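Local coordinates for protein GTPase subunit of restriction endonuclease (Thermococcus gammatolerans, PDB 6P0F) that probably recognises DNA through an N-terminal YTH-type domain, as the GTPase subunit of a McrBC-like restriction endonuclease, at residues A[50-55]-A[112-117]; A[70-75]-A[92-97]; A[101-106]-A[122-127]. One frame throughout, in Å; residues are numbered along the deposited sequence.

Interaction 1 of 3, residues A[50-55]-A[112-117]; sequences CYFWGR and NDFWRK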
loop_
_atom_site.group_PDB
_atom_site.type_symbol
_atom_site.label_atom_id
_atom_site.label_comp_id
_atom_site.label_asym_id
_atom_site.label_seq_id
_atom_site.Cartn_x
_atom_site.Cartn_y
_atom_site.Cartn_z
ATOM N N CYS A 50 5.207 13.332 -3.148
ATOM C CA CYS A 50 5.622 11.942 -3.052
ATOM C C CYS A 50 4.600 11.130 -2.268
ATOM O O CYS A 50 4.067 11.588 -1.256
ATOM C CB CYS A 50 6.977 11.797 -2.356
ATOM S SG CYS A 50 8.313 12.747 -3.117
ATOM N N TYR A 51 4.365 9.907 -2.725
ATOM C CA TYR A 51 3.441 8.989 -2.071
ATOM C C TYR A 51 4.198 7.723 -1.715
ATOM O O TYR A 51 4.859 7.137 -2.566
ATOM C CB TYR A 51 2.269 8.624 -2.983
ATOM C CG TYR A 51 1.445 9.817 -3.381
ATOM C CD1 TYR A 51 0.469 10.312 -2.532
ATOM C CD2 TYR A 51 1.662 10.456 -4.581
ATOM C CE1 TYR A 51 -0.263 11.422 -2.855
ATOM C CE2 TYR A 51 0.907 11.578 -4.937
ATOM C CZ TYR A 51 -0.059 12.043 -4.062
ATOM O OH TYR A 51 -0.835 13.145 -4.360
ATOM N N PHE A 52 4.076 7.266 -0.475
ATOM C CA PHE A 52 4.827 6.078 -0.104
ATOM C C PHE A 52 4.210 5.432 1.132
ATOM O O PHE A 52 3.504 6.072 1.911
ATOM C CB PHE A 52 6.319 6.408 0.119
ATOM C CG PHE A 52 6.604 7.374 1.265
ATOM C CD1 PHE A 52 6.461 8.739 1.092
ATOM C CD2 PHE A 52 7.035 6.914 2.498
ATOM C CE1 PHE A 52 6.726 9.609 2.150
ATOM C CE2 PHE A 52 7.303 7.789 3.524
ATOM C CZ PHE A 52 7.124 9.122 3.351
ATOM N N TRP A 53 4.492 4.143 1.277
ATOM C CA TRP A 53 4.039 3.333 2.394
ATOM C C TRP A 53 5.237 2.539 2.889
ATOM O O TRP A 53 6.246 2.428 2.205
ATOM C CB TRP A 53 2.890 2.424 1.966
ATOM C CG TRP A 53 2.282 1.681 3.120
ATOM C CD1 TRP A 53 2.225 0.326 3.301
ATOM C CD2 TRP A 53 1.676 2.266 4.284
ATOM N NE1 TRP A 53 1.634 0.033 4.515
ATOM C CE2 TRP A 53 1.263 1.205 5.120
ATOM C CE3 TRP A 53 1.446 3.574 4.694
ATOM C CZ2 TRP A 53 0.641 1.430 6.360
ATOM C CZ3 TRP A 53 0.803 3.786 5.913
ATOM C CH2 TRP A 53 0.393 2.712 6.711
ATOM N N GLY A 54 5.180 2.084 4.137
ATOM C CA GLY A 54 6.313 1.397 4.714
ATOM C C GLY A 54 5.844 0.208 5.535
ATOM O O GLY A 54 4.740 0.210 6.083
ATOM N N ARG A 55 6.710 -0.797 5.610
ATOM C CA ARG A 55 6.407 -2.024 6.346
ATOM C C ARG A 55 7.638 -2.451 7.126
ATOM O O ARG A 55 8.748 -1.997 6.853
ATOM C CB ARG A 55 5.991 -3.159 5.415
ATOM C CG ARG A 55 4.716 -2.899 4.643
ATOM C CD ARG A 55 4.310 -4.113 3.818
ATOM N NE ARG A 55 4.018 -5.239 4.688
ATOM C CZ ARG A 55 4.764 -6.330 4.743
ATOM N NH1 ARG A 55 5.839 -6.446 3.966
ATOM N NH2 ARG A 55 4.431 -7.304 5.565
ATOM N N ASN A 112 9.995 9.196 11.510
ATOM C CA ASN A 112 9.123 9.717 12.551
ATOM C C ASN A 112 8.635 11.120 12.240
ATOM O O ASN A 112 7.718 11.589 12.920
ATOM C CB ASN A 112 9.848 9.712 13.910
ATOM C CG ASN A 112 10.216 8.315 14.371
ATOM O OD1 ASN A 112 9.404 7.382 14.329
ATOM N ND2 ASN A 112 11.457 8.162 14.810
ATOM N N ASP A 113 9.231 11.792 11.247
ATOM C CA ASP A 113 8.708 13.063 10.742
ATOM C C ASP A 113 7.271 12.902 10.242
ATOM O O ASP A 113 6.483 13.854 10.282
ATOM C CB ASP A 113 9.536 13.604 9.553
ATOM C CG ASP A 113 10.978 14.025 9.895
ATOM O OD1 ASP A 113 11.389 14.016 11.080
ATOM O OD2 ASP A 113 11.709 14.381 8.919
ATOM N N PHE A 114 6.944 11.714 9.701
ATOM C CA PHE A 114 5.710 11.454 8.960
ATOM C C PHE A 114 4.751 10.493 9.641
ATOM O O PHE A 114 3.531 10.613 9.466
ATOM C CB PHE A 114 6.037 10.826 7.600
ATOM C CG PHE A 114 7.053 11.544 6.844
ATOM C CD1 PHE A 114 6.767 12.770 6.292
ATOM C CD2 PHE A 114 8.319 11.007 6.679
ATOM C CE1 PHE A 114 7.711 13.448 5.585
ATOM C CE2 PHE A 114 9.264 11.670 5.982
ATOM C CZ PHE A 114 8.974 12.901 5.431
ATOM N N TRP A 115 5.273 9.522 10.370
ATOM C CA TRP A 115 4.518 8.391 10.843
ATOM C C TRP A 115 4.649 8.244 12.350
ATOM O O TRP A 115 5.750 8.369 12.899
ATOM C CB TRP A 115 5.044 7.147 10.191
ATOM C CG TRP A 115 4.711 6.994 8.750
ATOM C CD1 TRP A 115 3.654 7.532 8.092
ATOM C CD2 TRP A 115 5.434 6.219 7.807
ATOM N NE1 TRP A 115 3.649 7.107 6.770
ATOM C CE2 TRP A 115 4.758 6.325 6.570
ATOM C CE3 TRP A 115 6.607 5.464 7.872
ATOM C CZ2 TRP A 115 5.204 5.694 5.427
ATOM C CZ3 TRP A 115 7.038 4.815 6.724
ATOM C CH2 TRP A 115 6.342 4.945 5.526
ATOM N N ARG A 116 3.533 7.945 13.003
ATOM C CA ARG A 116 3.581 7.453 14.366
ATOM C C ARG A 116 4.294 6.119 14.370
ATOM O O ARG A 116 3.903 5.199 13.636
ATOM C CB ARG A 116 2.178 7.295 14.925
ATOM C CG ARG A 116 1.434 8.599 15.146
ATOM C CD ARG A 116 0.044 8.253 15.643
ATOM N NE ARG A 116 -0.811 9.384 15.994
ATOM C CZ ARG A 116 -1.249 10.298 15.137
ATOM N NH1 ARG A 116 -0.889 10.256 13.864
ATOM N NH2 ARG A 116 -2.043 11.269 15.564
ATOM N N LYS A 117 5.355 5.997 15.164
ATOM C CA LYS A 117 6.107 4.755 15.182
ATOM C C LYS A 117 6.816 4.525 13.859
ATOM O O LYS A 117 7.133 3.381 13.518
ATOM C CB LYS A 117 5.193 3.561 15.437
ATOM C CG LYS A 117 4.469 3.533 16.755
ATOM C CD LYS A 117 5.317 2.780 17.754
ATOM C CE LYS A 117 4.849 1.328 17.891
ATOM N NZ LYS A 117 3.616 1.180 18.753
#

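Interaction 2 of 3, residues A[70-75]-A[92-97]; sequences MVLFYV and VYLGII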
loop_
_atom_site.group_PDB
_atom_site.type_symbol
_atom_site.label_atom_id
_atom_site.label_comp_id
_atom_site.label_asym_id
_atom_site.label_seq_id
_atom_site.Cartn_x
_atom_site.Cartn_y
_atom_site.Cartn_z
HETATM N N MSE A 70 1.593 -4.472 -7.814
HETATM C CA MSE A 70 0.370 -3.727 -7.572
HETATM C C MSE A 70 -0.075 -3.984 -6.134
HETATM O O MSE A 70 0.073 -5.088 -5.607
HETATM C CB MSE A 70 -0.694 -4.148 -8.569
HETATM C CG MSE A 70 -0.381 -3.587 -9.902
HETATM SE SE MSE A 70 -1.461 -4.475 -11.209
HETATM C CE MSE A 70 -3.119 -4.549 -10.268
ATOM N N VAL A 71 -0.652 -2.951 -5.514
ATOM C CA VAL A 71 -1.113 -3.026 -4.128
ATOM C C VAL A 71 -2.565 -2.567 -4.072
ATOM O O VAL A 71 -2.895 -1.461 -4.523
ATOM C CB VAL A 71 -0.247 -2.175 -3.189
ATOM C CG1 VAL A 71 -0.851 -2.238 -1.787
ATOM C CG2 VAL A 71 1.207 -2.641 -3.171
ATOM N N LEU A 72 -3.429 -3.413 -3.514
ATOM C CA LEU A 72 -4.782 -3.026 -3.130
ATOM C C LEU A 72 -4.724 -2.683 -1.645
ATOM O O LEU A 72 -4.433 -3.553 -0.823
ATOM C CB LEU A 72 -5.784 -4.155 -3.357
ATOM C CG LEU A 72 -6.111 -4.401 -4.833
ATOM C CD1 LEU A 72 -6.691 -5.808 -4.944
ATOM C CD2 LEU A 72 -7.036 -3.365 -5.413
ATOM N N PHE A 73 -4.923 -1.418 -1.311
ATOM C CA PHE A 73 -5.068 -1.004 0.082
ATOM C C PHE A 73 -6.544 -1.136 0.430
ATOM O O PHE A 73 -7.390 -0.421 -0.119
ATOM C CB PHE A 73 -4.598 0.434 0.282
ATOM C CG PHE A 73 -3.131 0.627 0.190
ATOM C CD1 PHE A 73 -2.283 0.319 1.232
ATOM C CD2 PHE A 73 -2.593 1.177 -0.964
ATOM C CE1 PHE A 73 -0.921 0.547 1.126
ATOM C CE2 PHE A 73 -1.218 1.412 -1.070
ATOM C CZ PHE A 73 -0.395 1.101 -0.032
ATOM N N TYR A 74 -6.868 -2.063 1.330
ATOM C CA TYR A 74 -8.199 -2.177 1.893
ATOM C C TYR A 74 -8.272 -1.273 3.118
ATOM O O TYR A 74 -7.382 -1.329 3.953
ATOM C CB TYR A 74 -8.448 -3.623 2.322
ATOM C CG TYR A 74 -8.767 -4.644 1.263
ATOM C CD1 TYR A 74 -8.572 -4.392 -0.088
ATOM C CD2 TYR A 74 -9.269 -5.879 1.634
ATOM C CE1 TYR A 74 -8.873 -5.351 -1.044
ATOM C CE2 TYR A 74 -9.584 -6.847 0.686
ATOM C CZ TYR A 74 -9.368 -6.582 -0.641
ATOM O OH TYR A 74 -9.688 -7.540 -1.583
ATOM N N VAL A 75 -9.317 -0.453 3.224
ATOM C CA VAL A 75 -9.443 0.498 4.328
ATOM C C VAL A 75 -10.777 0.253 5.022
ATOM O O VAL A 75 -11.838 0.353 4.396
ATOM C CB VAL A 75 -9.335 1.947 3.833
ATOM C CG1 VAL A 75 -9.450 2.919 5.015
ATOM C CG2 VAL A 75 -8.025 2.153 3.062
ATOM N N VAL A 92 -11.288 0.929 -1.014
ATOM C CA VAL A 92 -10.166 0.211 -1.595
ATOM C C VAL A 92 -9.418 1.179 -2.498
ATOM O O VAL A 92 -10.039 1.898 -3.289
ATOM C CB VAL A 92 -10.619 -1.025 -2.401
ATOM C CG1 VAL A 92 -9.411 -1.747 -2.944
ATOM C CG2 VAL A 92 -11.459 -1.949 -1.508
ATOM N N TYR A 93 -8.099 1.174 -2.395
ATOM C CA TYR A 93 -7.237 1.965 -3.255
ATOM C C TYR A 93 -6.311 1.038 -4.030
ATOM O O TYR A 93 -5.854 0.030 -3.490
ATOM C CB TYR A 93 -6.401 2.975 -2.433
ATOM C CG TYR A 93 -7.236 4.009 -1.695
ATOM C CD1 TYR A 93 -7.924 3.664 -0.542
ATOM C CD2 TYR A 93 -7.311 5.332 -2.145
ATOM C CE1 TYR A 93 -8.705 4.614 0.141
ATOM C CE2 TYR A 93 -8.087 6.269 -1.492
ATOM C CZ TYR A 93 -8.757 5.913 -0.342
ATOM O OH TYR A 93 -9.509 6.871 0.308
ATOM N N LEU A 94 -6.001 1.387 -5.282
ATOM C CA LEU A 94 -5.108 0.592 -6.124
ATOM C C LEU A 94 -3.894 1.429 -6.501
ATOM O O LEU A 94 -4.040 2.491 -7.102
ATOM C CB LEU A 94 -5.839 0.123 -7.386
ATOM C CG LEU A 94 -4.959 -0.634 -8.383
ATOM C CD1 LEU A 94 -4.464 -1.951 -7.819
ATOM C CD2 LEU A 94 -5.738 -0.901 -9.666
ATOM N N GLY A 95 -2.713 0.945 -6.155
ATOM C CA GLY A 95 -1.481 1.570 -6.572
ATOM C C GLY A 95 -0.562 0.622 -7.306
ATOM O O GLY A 95 -0.711 -0.601 -7.193
ATOM N N ILE A 96 0.373 1.171 -8.082
ATOM C CA ILE A 96 1.451 0.392 -8.690
ATOM C C ILE A 96 2.773 0.976 -8.216
ATOM O O ILE A 96 2.939 2.203 -8.169
ATOM C CB ILE A 96 1.324 0.355 -10.232
ATOM C CG1 ILE A 96 2.394 -0.584 -10.787
ATOM C CG2 ILE A 96 1.364 1.717 -10.826
ATOM C CD1 ILE A 96 2.095 -1.064 -12.220
ATOM N N ILE A 97 3.691 0.100 -7.803
ATOM C CA ILE A 97 4.911 0.527 -7.125
ATOM C C ILE A 97 5.925 1.033 -8.146
ATOM O O ILE A 97 6.269 0.340 -9.118
ATOM C CB ILE A 97 5.512 -0.604 -6.277
ATOM C CG1 ILE A 97 4.521 -1.040 -5.168
ATOM C CG2 ILE A 97 6.834 -0.150 -5.665
ATOM C CD1 ILE A 97 5.002 -2.190 -4.308
#

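Interaction 3 of 3, residues A[101-106]-A[122-127]; sequences VEISEN and RFLMFF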
loop_
_atom_site.group_PDB
_atom_site.type_symbol
_atom_site.label_atom_id
_atom_site.label_comp_id
_atom_site.label_asym_id
_atom_site.label_seq_id
_atom_site.Cartn_x
_atom_site.Cartn_y
_atom_site.Cartn_z
ATOM N N VAL A 101 12.571 0.987 -1.476
ATOM C CA VAL A 101 13.754 1.486 -0.803
ATOM C C VAL A 101 13.770 0.832 0.562
ATOM O O VAL A 101 12.828 1.013 1.333
ATOM C CB VAL A 101 13.744 3.019 -0.657
ATOM C CG1 VAL A 101 14.972 3.465 0.117
ATOM C CG2 VAL A 101 13.664 3.691 -2.034
ATOM N N GLU A 102 14.819 0.088 0.872
ATOM C CA GLU A 102 15.033 -0.397 2.224
ATOM C C GLU A 102 15.847 0.640 2.992
ATOM O O GLU A 102 16.996 0.930 2.633
ATOM C CB GLU A 102 15.739 -1.755 2.219
ATOM C CG GLU A 102 16.071 -2.247 3.625
ATOM C CD GLU A 102 16.927 -3.527 3.639
ATOM O OE1 GLU A 102 17.344 -3.947 4.744
ATOM O OE2 GLU A 102 17.260 -4.031 2.543
ATOM N N ILE A 103 15.263 1.200 4.044
ATOM C CA ILE A 103 15.994 2.087 4.942
ATOM C C ILE A 103 16.718 1.226 5.970
ATOM O O ILE A 103 16.118 0.339 6.587
ATOM C CB ILE A 103 15.057 3.091 5.634
ATOM C CG1 ILE A 103 14.288 3.916 4.590
ATOM C CG2 ILE A 103 15.859 4.001 6.562
ATOM C CD1 ILE A 103 15.154 4.727 3.683
ATOM N N SER A 104 18.000 1.495 6.174
ATOM C CA SER A 104 18.752 0.729 7.152
ATOM C C SER A 104 18.207 0.966 8.557
ATOM O O SER A 104 17.764 2.067 8.904
ATOM C CB SER A 104 20.224 1.111 7.094
ATOM O OG SER A 104 20.536 2.018 8.132
ATOM N N GLU A 105 18.273 -0.076 9.391
ATOM C CA GLU A 105 17.826 0.063 10.774
ATOM C C GLU A 105 18.426 1.280 11.465
ATOM O O GLU A 105 17.825 1.837 12.392
ATOM C CB GLU A 105 18.201 -1.177 11.591
ATOM C CG GLU A 105 17.779 -2.506 11.029
ATOM C CD GLU A 105 18.124 -3.659 11.979
ATOM O OE1 GLU A 105 17.413 -4.688 11.943
ATOM O OE2 GLU A 105 19.097 -3.520 12.763
ATOM N N ASN A 106 19.630 1.688 11.062
ATOM C CA ASN A 106 20.323 2.795 11.708
ATOM C C ASN A 106 19.891 4.163 11.187
ATOM O O ASN A 106 20.349 5.185 11.708
ATOM C CB ASN A 106 21.841 2.660 11.497
ATOM C CG ASN A 106 22.363 1.261 11.808
ATOM O OD1 ASN A 106 22.877 0.557 10.930
ATOM N ND2 ASN A 106 22.241 0.858 13.059
ATOM N N ARG A 122 10.531 0.436 7.936
ATOM C CA ARG A 122 11.668 0.875 7.149
ATOM C C ARG A 122 11.732 0.290 5.737
ATOM O O ARG A 122 12.574 0.722 4.949
ATOM C CB ARG A 122 12.965 0.548 7.894
ATOM C CG ARG A 122 13.278 -0.945 7.981
ATOM C CD ARG A 122 14.434 -1.195 8.957
ATOM N NE ARG A 122 14.807 -2.613 8.972
ATOM C CZ ARG A 122 15.632 -3.182 8.096
ATOM N NH1 ARG A 122 16.197 -2.458 7.135
ATOM N NH2 ARG A 122 15.913 -4.476 8.188
ATOM N N PHE A 123 10.871 -0.653 5.382
ATOM C CA PHE A 123 10.799 -1.139 4.004
ATOM C C PHE A 123 9.763 -0.304 3.263
ATOM O O PHE A 123 8.550 -0.496 3.421
ATOM C CB PHE A 123 10.493 -2.636 3.993
ATOM C CG PHE A 123 11.642 -3.465 4.511
ATOM C CD1 PHE A 123 12.704 -3.809 3.682
ATOM C CD2 PHE A 123 11.680 -3.859 5.835
ATOM C CE1 PHE A 123 13.776 -4.552 4.164
ATOM C CE2 PHE A 123 12.754 -4.594 6.326
ATOM C CZ PHE A 123 13.799 -4.939 5.488
ATOM N N LEU A 124 10.250 0.627 2.439
ATOM C CA LEU A 124 9.391 1.606 1.796
ATOM C C LEU A 124 9.024 1.190 0.382
ATOM O O LEU A 124 9.844 0.636 -0.361
ATOM C CB LEU A 124 10.079 2.978 1.737
ATOM C CG LEU A 124 10.690 3.557 3.009
ATOM C CD1 LEU A 124 11.242 4.953 2.708
ATOM C CD2 LEU A 124 9.655 3.610 4.108
HETATM N N MSE A 125 7.811 1.550 -0.011
HETATM C CA MSE A 125 7.363 1.400 -1.401
HETATM C C MSE A 125 6.857 2.773 -1.851
HETATM O O MSE A 125 6.032 3.380 -1.159
HETATM C CB MSE A 125 6.269 0.348 -1.536
HETATM C CG MSE A 125 4.994 0.706 -0.783
HETATM SE SE MSE A 125 3.833 -0.888 -0.613
HETATM C CE MSE A 125 5.126 -1.910 0.260
ATOM N N PHE A 126 7.330 3.253 -2.995
ATOM C CA PHE A 126 6.918 4.537 -3.546
ATOM C C PHE A 126 5.915 4.326 -4.676
ATOM O O PHE A 126 6.032 3.370 -5.444
ATOM C CB PHE A 126 8.137 5.327 -4.050
ATOM C CG PHE A 126 8.922 5.985 -2.951
ATOM C CD1 PHE A 126 9.816 5.249 -2.203
ATOM C CD2 PHE A 126 8.726 7.330 -2.635
ATOM C CE1 PHE A 126 10.516 5.829 -1.138
ATOM C CE2 PHE A 126 9.409 7.901 -1.593
ATOM C CZ PHE A 126 10.313 7.133 -0.841
ATOM N N PHE A 127 4.939 5.235 -4.774
ATOM C CA PHE A 127 3.937 5.260 -5.836
ATOM C C PHE A 127 4.019 6.586 -6.588
ATOM O O PHE A 127 3.920 7.652 -5.971
ATOM C CB PHE A 127 2.524 5.102 -5.262
ATOM C CG PHE A 127 2.317 3.847 -4.497
ATOM C CD1 PHE A 127 2.604 3.791 -3.139
ATOM C CD2 PHE A 127 1.840 2.711 -5.119
ATOM C CE1 PHE A 127 2.424 2.638 -2.428
ATOM C CE2 PHE A 127 1.663 1.542 -4.408
ATOM C CZ PHE A 127 1.945 1.509 -3.055
#

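Interaction 1 of 3, residues A[50-55]-A[112-117]
The indole of Trp115 wedges in beside strand 50-55, and the Phe52 ring fills the angle between it and the Phe114 ring. Phe52 CG sits between the backbone N and the carbonyl carbon (chi1 63°), and the ring beyond it reaches both aromatic neighbours of the 112-117 loop. At its tip, Phe52 CZ lies 4.0 Å from Phe114 CD2, over one face of that ring toward the rim. This is a T-shaped pair, planes at 86°, with the edge of Phe52 directed at Phe114; Asp113 CB covers the centre of the opposite face. The CD2-CE2 side of Phe52 meets the indole obliquely, CE2 lying 3.5 Å from Trp115 CZ2, with the two rings inclined at 50°.

Beyond Phe52, the far corner of the indole meets backbone: Trp115 CH2 is 3.4 Å from Gly54 N and 3.7 Å from Trp53 C. The Trp53 ring, set obliquely, adds a looser contact from CE3 to Trp115 CZ2 at 4.4 Å. The indole's polar edge is held by Thr23, whose hydroxyl accepts from Trp115 NE1 and also bonds Phe52 O. An alanine in place of Trp115 would probably leave Phe52 and the Gly54 backbone without their indole cover and the Thr23 hydroxyl without the indole N-H.

This aromatic cluster fastens the loop before strand 123-127 to strand 49-55. Phe114 also packs on Val28 of strand 28-29, while helix 15-26, through Thr23, Asn19 and Ile24, and strand 5-11, through Ile8 and Ile10, complete the surroundings.

Interaction 2 of 3, residues A[70-75]-A[92-97]
Val71 and Gly95 exchange two backbone hydrogen bonds, as do Phe73 and Tyr93, and these two hydrogen-bonded pairs set the antiparallel register of strands 70-75 and 92-97. Val71 N reaches Gly95 O at 2.9 Å and Phe73 N reaches Tyr93 O at 2.8 Å, each answered by the reverse bond. The non-hydrogen-bonded pairs Met70-Ile96, Leu72-Leu94 and Tyr74-Val92 fall between and beyond them, where CA-H...O contacts, such as Val92 CA to Phe73 O at 3.2 Å, add to the ladder.

Apolar contacts occupy both faces. On the one bearing Leu72, Leu72 CD2 touches its direct cross-strand partner at Leu94 CD1 and, on the diagonal, Val92 CG1, each at 3.8 Å. Selenomethionine Met70 bends at its last torsion (chi3 42°), which brings CE to 3.8 Å from Leu94 CD1. Tyr74 lies alongside Val92, pointing the same way. On the Phe73 face, Val71 CG1 lies 3.7 Å above the centre of the Phe73 ring, and Val75 CG2 touches Tyr93 CE1 at 3.9 Å.

Strand 5-11 runs parallel to 70-76 on its other side. Leu170 and Leu174 of helix 160-174 cover Met70 and Leu94, while helix 138-145 packs on Tyr74 and Val92 and supplies Asn142 to the Tyr74 hydroxyl. Across the sheet, Phe73 meets Phe20 of helix 15-26 and Trp53 of strand 49-55, so helices flank both faces of this central strand pair.

Interaction 3 of 3, residues A[101-106]-A[122-127]
Arg122 reaches past the Ile103 carbonyl to Glu105, and its flat guanidinium fills a slot between two side chains. Glu105 CG lies 3.6 Å above one face, toward its rim; Phe123 CZ lies 3.3 Å off the opposite face. With a neighbour over each face, NH1 bonds at the edge: it meets Ile103 O at 2.9 Å, in the guanidinium plane, and forms a salt bridge to Glu102 OE1 at 3.0 Å, using the anti lone pair of that oxygen. Glu102 CG is anti to its backbone N (chi1 176°), and the extended chain runs side by side with Phe123, pointing the same way, CG being 3.3 Å from Phe123 CE1.

Arg122 and Phe123 both face Arg55 of strand 49-55, a classic beta bulge at the start of strand 123-127. Toward 101-103 the backbone pairs without interruption: Val101 and Leu124 exchange two bonds, and Ile103 N bonds the bulge residue at Arg122 O.

On the face bearing Val101 and Leu124, the Leu124 side chain fits against Ile103, its CD1 3.7 Å from Ile103 CG1, and Trp115 touches it from the intervening loop. Val101 CG2 abuts the Phe126 ring at CE1, 3.9 Å away, while that ring also meets Phe52.

How the interactions relate
After strand 5-11 and helices 15-26 and 39-45, the chain lays down 50-55, then 70-75, which pairs with 92-97 to close interaction 2, the loop between them carrying the small strands 78-80 and 83-84. Strand 91-102 runs on into 101-106, and after a strandless loop 122-127 returns to close interaction 3. That loop contains 112-117, which packs back on 50-55 to close interaction 1, so that it crosses interaction 3, whereas interaction 2 falls wholly within the span from 50 to 117. Strand 91-102 serves interactions 2 and 3, and strand 123-127 pairs with both it and 49-55. Trp53 against Phe73 and Phe127 against Gly95 join the outer contacts to the central strands.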